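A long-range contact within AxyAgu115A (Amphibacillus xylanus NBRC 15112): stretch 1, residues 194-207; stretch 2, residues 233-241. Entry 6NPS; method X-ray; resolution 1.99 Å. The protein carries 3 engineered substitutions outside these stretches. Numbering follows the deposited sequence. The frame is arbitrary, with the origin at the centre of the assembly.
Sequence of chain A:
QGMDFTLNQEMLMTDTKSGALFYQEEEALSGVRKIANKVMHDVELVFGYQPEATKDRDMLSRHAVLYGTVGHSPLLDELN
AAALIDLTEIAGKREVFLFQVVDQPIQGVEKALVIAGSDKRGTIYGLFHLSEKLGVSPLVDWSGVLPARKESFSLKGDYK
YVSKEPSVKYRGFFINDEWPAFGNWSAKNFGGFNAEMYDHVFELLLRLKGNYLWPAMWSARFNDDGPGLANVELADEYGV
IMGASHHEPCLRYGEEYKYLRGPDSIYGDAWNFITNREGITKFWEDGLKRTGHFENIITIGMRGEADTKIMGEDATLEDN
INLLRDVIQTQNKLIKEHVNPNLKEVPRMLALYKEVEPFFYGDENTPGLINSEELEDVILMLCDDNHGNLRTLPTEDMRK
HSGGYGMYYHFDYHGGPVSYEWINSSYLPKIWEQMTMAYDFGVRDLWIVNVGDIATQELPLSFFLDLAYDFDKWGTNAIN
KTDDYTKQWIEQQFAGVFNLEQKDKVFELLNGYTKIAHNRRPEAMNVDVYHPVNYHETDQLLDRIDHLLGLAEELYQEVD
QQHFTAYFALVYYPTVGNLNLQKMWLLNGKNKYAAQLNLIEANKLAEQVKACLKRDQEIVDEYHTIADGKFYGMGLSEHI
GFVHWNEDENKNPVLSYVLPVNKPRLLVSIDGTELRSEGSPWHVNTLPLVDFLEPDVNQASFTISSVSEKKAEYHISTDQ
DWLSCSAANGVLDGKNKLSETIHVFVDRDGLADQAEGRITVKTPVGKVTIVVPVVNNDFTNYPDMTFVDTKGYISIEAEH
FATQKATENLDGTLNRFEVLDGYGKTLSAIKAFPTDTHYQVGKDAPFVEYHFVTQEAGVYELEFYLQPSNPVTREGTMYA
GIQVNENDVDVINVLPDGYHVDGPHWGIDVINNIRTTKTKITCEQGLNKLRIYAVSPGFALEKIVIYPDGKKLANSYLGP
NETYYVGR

Stretch 1 194-207: NAEMYDHVFELLLR
Stretch 2 (233-241) ELADEYGVI

Residues 195-207 form a helix, mostly with i to i-4 bonds, with phi near -65° and psi between about -25° and -50°; near H200 it loosens, and H200 N makes a weak bond to M197 O at 3.0 Å. N194 precedes it at the N-cap in an extended conformation (-108/-177); with chi1 p, its OD1 accepts from M197 N at 3.0 Å, serving an amide that the first turn leaves without a backbone partner. In stretch 2, a helix already under way covers 233-238. Y238 relaxes to -77/-12 and G239 turns to 75/23, angles at which a CB would jam against the preceding carbonyl O, so glycine suits this position. V240 (-76/116) and I241 (-77/123) then run extended, while V240 N still bonds back to A235 O at 2.9 Å.

The two helices run in nearly the same direction, their axes 28° apart (signed crossing angle -28°) and 10.4 Å apart at closest approach. Register is set by A195 CA to L234 CA, 7.1 Å, and by F202 CA to V240 CA, 6.8 Å.

F202 is the centre of the apolar packing. Its CA-to-CB bond points toward stretch 2, and chi1 m with chi2 -28° lays the ring among four residues. A235 CA lies over one face, and the small A235 side chain permits close approach, with F202 CZ 3.6 Å from A235 CB. L234 CG sits at the ring edge, 3.8 Å from F202 CE2. F202 CD2 meets Y238 CD2 at 3.9 Å, and F202 CB lies 4.0 Å from V240 CG2.

L234 (t, p) also reaches the start of the first helix, where its CD2 is 3.6 Å from A195 O and 4.3 Å from A195 CB.

The one hydrogen bond across the contact joins Y238 OH to D199 OD2 at 2.6 Å, the tyrosine donating. The CA-to-CB bond of D199 (chi1 t) points sideways, but its carboxylate comes nearer to stretch 2, while the CA-to-CB bond of Y238 (chi1 m, chi2 -54°) points toward stretch 1. Tyrosine suits this place because its ring contributes to the apolar packing while its hydroxyl satisfies a carboxylate oxygen; D199 OD1 is bonded elsewhere in the structure.

Farther along, L206 (m, t) places CD1 4.0 Å from Y238 CB and CG 4.1 Å from V240 CG2. L205 (t, p) brings CD2 to 3.6 Å from V240 CG1. The branched V240 (chi1 t) thus meets both leucines beyond the end of its helix. At the end of stretch 1, R207 NE and E203 OE2 form a salt bridge at 2.7 Å, one turn apart and clear of stretch 2.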

# COMPACT_ATOMS: atom_id res chain seq x y z
N ASN A 194 -1.08 -8.69 48.13
CA ASN A 194 -0.94 -8.99 49.54
C ASN A 194 -1.14 -10.47 49.80
O ASN A 194 -1.34 -11.27 48.88
CB ASN A 194 -1.95 -8.16 50.35
CG ASN A 194 -3.38 -8.35 49.86
OD1 ASN A 194 -3.74 -9.46 49.42
ND2 ASN A 194 -4.20 -7.28 49.92
N ALA A 195 -1.09 -10.84 51.08
CA ALA A 195 -1.15 -12.26 51.45
C ALA A 195 -2.48 -12.89 51.08
O ALA A 195 -2.54 -14.10 50.85
CB ALA A 195 -0.91 -12.41 52.95
N GLU A 196 -3.55 -12.10 51.09
CA GLU A 196 -4.87 -12.63 50.73
C GLU A 196 -4.87 -13.09 49.28
O GLU A 196 -5.37 -14.18 48.95
CB GLU A 196 -5.94 -11.57 50.96
CG GLU A 196 -6.36 -11.38 52.43
CD GLU A 196 -5.19 -11.32 53.42
OE1 GLU A 196 -4.32 -10.42 53.31
OE2 GLU A 196 -5.12 -12.19 54.32
N MET A 197 -4.32 -12.26 48.40
CA MET A 197 -4.19 -12.65 47.01
C MET A 197 -3.22 -13.82 46.85
O MET A 197 -3.54 -14.82 46.19
CB MET A 197 -3.77 -11.44 46.19
CG MET A 197 -3.72 -11.70 44.69
SD MET A 197 -2.08 -12.27 44.25
CE MET A 197 -1.26 -10.69 43.97
N TYR A 198 -2.04 -13.76 47.51
CA TYR A 198 -1.01 -14.75 47.26
C TYR A 198 -1.39 -16.13 47.77
O TYR A 198 -0.84 -17.12 47.28
CB TYR A 198 0.35 -14.34 47.87
CG TYR A 198 1.17 -13.57 46.83
CD1 TYR A 198 1.68 -14.22 45.71
CD2 TYR A 198 1.40 -12.22 46.97
CE1 TYR A 198 2.38 -13.54 44.73
CE2 TYR A 198 2.12 -11.51 46.01
CZ TYR A 198 2.61 -12.19 44.88
OH TYR A 198 3.32 -11.52 43.92
N ASP A 199 -2.30 -16.20 48.74
CA ASP A 199 -2.77 -17.51 49.20
C ASP A 199 -3.36 -18.31 48.03
O ASP A 199 -3.10 -19.51 47.90
CB ASP A 199 -3.78 -17.31 50.33
CG ASP A 199 -4.12 -18.61 51.03
OD1 ASP A 199 -5.31 -19.00 51.01
OD2 ASP A 199 -3.20 -19.25 51.59
N HIS A 200 -4.09 -17.65 47.12
CA HIS A 200 -4.62 -18.35 45.94
C HIS A 200 -3.52 -18.77 44.95
O HIS A 200 -3.60 -19.83 44.31
CB HIS A 200 -5.63 -17.46 45.22
CG HIS A 200 -6.78 -17.06 46.08
ND1 HIS A 200 -7.91 -17.84 46.23
CD2 HIS A 200 -6.99 -15.95 46.84
CE1 HIS A 200 -8.76 -17.23 47.04
NE2 HIS A 200 -8.22 -16.09 47.43
N VAL A 201 -2.51 -17.91 44.77
CA VAL A 201 -1.36 -18.25 43.94
C VAL A 201 -0.62 -19.45 44.53
O VAL A 201 -0.25 -20.39 43.82
CB VAL A 201 -0.42 -17.03 43.83
CG1 VAL A 201 0.89 -17.39 43.14
CG2 VAL A 201 -1.11 -15.92 43.10
N PHE A 202 -0.36 -19.42 45.84
CA PHE A 202 0.35 -20.53 46.47
C PHE A 202 -0.45 -21.83 46.31
O PHE A 202 0.13 -22.89 46.07
CB PHE A 202 0.62 -20.26 47.95
CG PHE A 202 1.47 -19.03 48.23
CD1 PHE A 202 2.41 -18.56 47.31
CD2 PHE A 202 1.33 -18.34 49.42
CE1 PHE A 202 3.18 -17.43 47.58
CE2 PHE A 202 2.09 -17.19 49.71
CZ PHE A 202 3.03 -16.75 48.80
N GLU A 203 -1.77 -21.77 46.47
CA GLU A 203 -2.59 -22.97 46.37
C GLU A 203 -2.53 -23.55 44.96
O GLU A 203 -2.38 -24.76 44.78
CB GLU A 203 -4.04 -22.67 46.76
CG GLU A 203 -4.93 -23.90 46.80
CD GLU A 203 -6.41 -23.61 47.07
OE1 GLU A 203 -6.75 -22.52 47.62
OE2 GLU A 203 -7.24 -24.50 46.76
N LEU A 204 -2.63 -22.68 43.94
CA LEU A 204 -2.57 -23.14 42.56
C LEU A 204 -1.24 -23.83 42.29
O LEU A 204 -1.19 -24.91 41.69
CB LEU A 204 -2.77 -21.97 41.61
CG LEU A 204 -2.50 -22.28 40.14
CD1 LEU A 204 -3.54 -23.29 39.53
CD2 LEU A 204 -2.49 -21.00 39.32
N LEU A 205 -0.14 -23.20 42.71
CA LEU A 205 1.20 -23.76 42.53
C LEU A 205 1.31 -25.16 43.14
O LEU A 205 1.79 -26.11 42.50
CB LEU A 205 2.23 -22.84 43.18
CG LEU A 205 3.66 -23.37 43.11
CD1 LEU A 205 4.11 -23.34 41.66
CD2 LEU A 205 4.57 -22.48 43.97
N LEU A 206 0.91 -25.29 44.40
CA LEU A 206 1.05 -26.57 45.09
C LEU A 206 0.08 -27.63 44.54
O LEU A 206 0.42 -28.82 44.50
CB LEU A 206 0.84 -26.38 46.59
CG LEU A 206 1.90 -25.59 47.37
CD1 LEU A 206 1.40 -25.25 48.76
CD2 LEU A 206 3.20 -26.46 47.48
N ARG A 207 -1.12 -27.22 44.11
CA ARG A 207 -2.02 -28.21 43.51
C ARG A 207 -1.47 -28.75 42.21
O ARG A 207 -1.74 -29.92 41.84
CB ARG A 207 -3.41 -27.60 43.31
CG ARG A 207 -4.25 -27.53 44.61
CD ARG A 207 -5.67 -27.03 44.32
NE ARG A 207 -6.48 -26.77 45.52
CZ ARG A 207 -7.32 -27.66 46.08
NH1 ARG A 207 -7.42 -28.90 45.58
NH2 ARG A 207 -8.06 -27.31 47.14
N GLU A 233 6.11 -14.70 54.90
CA GLU A 233 5.83 -15.62 55.99
C GLU A 233 4.88 -16.72 55.52
O GLU A 233 5.09 -17.89 55.82
CB GLU A 233 5.26 -14.87 57.19
CG GLU A 233 6.23 -13.91 57.84
CD GLU A 233 5.55 -12.88 58.77
OE1 GLU A 233 6.26 -12.24 59.57
OE2 GLU A 233 4.31 -12.70 58.70
N LEU A 234 3.87 -16.36 54.71
CA LEU A 234 2.89 -17.34 54.23
C LEU A 234 3.54 -18.34 53.28
O LEU A 234 3.29 -19.55 53.37
CB LEU A 234 1.71 -16.62 53.55
CG LEU A 234 0.50 -17.48 53.13
CD1 LEU A 234 -0.08 -18.19 54.36
CD2 LEU A 234 -0.59 -16.68 52.41
N ALA A 235 4.37 -17.86 52.34
CA ALA A 235 5.06 -18.79 51.45
C ALA A 235 5.86 -19.81 52.25
O ALA A 235 5.81 -21.02 51.99
CB ALA A 235 5.98 -18.02 50.48
N ASP A 236 6.63 -19.33 53.21
CA ASP A 236 7.48 -20.18 54.02
C ASP A 236 6.66 -21.18 54.83
O ASP A 236 7.08 -22.33 54.99
CB ASP A 236 8.31 -19.30 54.94
CG ASP A 236 9.15 -20.11 55.90
OD1 ASP A 236 10.21 -20.63 55.47
OD2 ASP A 236 8.75 -20.20 57.08
N GLU A 237 5.50 -20.77 55.33
CA GLU A 237 4.60 -21.70 56.02
C GLU A 237 4.15 -22.84 55.10
O GLU A 237 4.16 -24.02 55.49
CB GLU A 237 3.40 -20.92 56.55
CG GLU A 237 2.51 -21.71 57.45
CD GLU A 237 1.41 -20.88 58.08
OE1 GLU A 237 1.05 -19.81 57.51
OE2 GLU A 237 0.90 -21.30 59.14
N TYR A 238 3.76 -22.52 53.87
CA TYR A 238 3.35 -23.55 52.94
C TYR A 238 4.51 -24.32 52.34
O TYR A 238 4.27 -25.34 51.68
CB TYR A 238 2.55 -22.92 51.80
CG TYR A 238 1.11 -22.57 52.09
CD1 TYR A 238 0.21 -23.52 52.59
CD2 TYR A 238 0.62 -21.30 51.80
CE1 TYR A 238 -1.12 -23.20 52.82
CE2 TYR A 238 -0.69 -20.97 52.03
CZ TYR A 238 -1.56 -21.91 52.53
OH TYR A 238 -2.87 -21.55 52.75
N GLY A 239 5.75 -23.85 52.49
CA GLY A 239 6.85 -24.48 51.78
C GLY A 239 6.91 -24.14 50.31
O GLY A 239 7.49 -24.90 49.54
N VAL A 240 6.31 -23.03 49.89
CA VAL A 240 6.57 -22.46 48.57
C VAL A 240 7.94 -21.78 48.63
O VAL A 240 8.13 -20.82 49.38
CB VAL A 240 5.48 -21.48 48.16
CG1 VAL A 240 5.86 -20.74 46.84
CG2 VAL A 240 4.14 -22.21 48.02
N ILE A 241 8.90 -22.30 47.87
CA ILE A 241 10.27 -21.77 47.85
C ILE A 241 10.26 -20.49 47.02
O ILE A 241 9.86 -20.50 45.85
CB ILE A 241 11.24 -22.80 47.25
CG1 ILE A 241 11.11 -24.18 47.94
CG2 ILE A 241 12.65 -22.32 47.30
CD1 ILE A 241 11.73 -25.31 47.10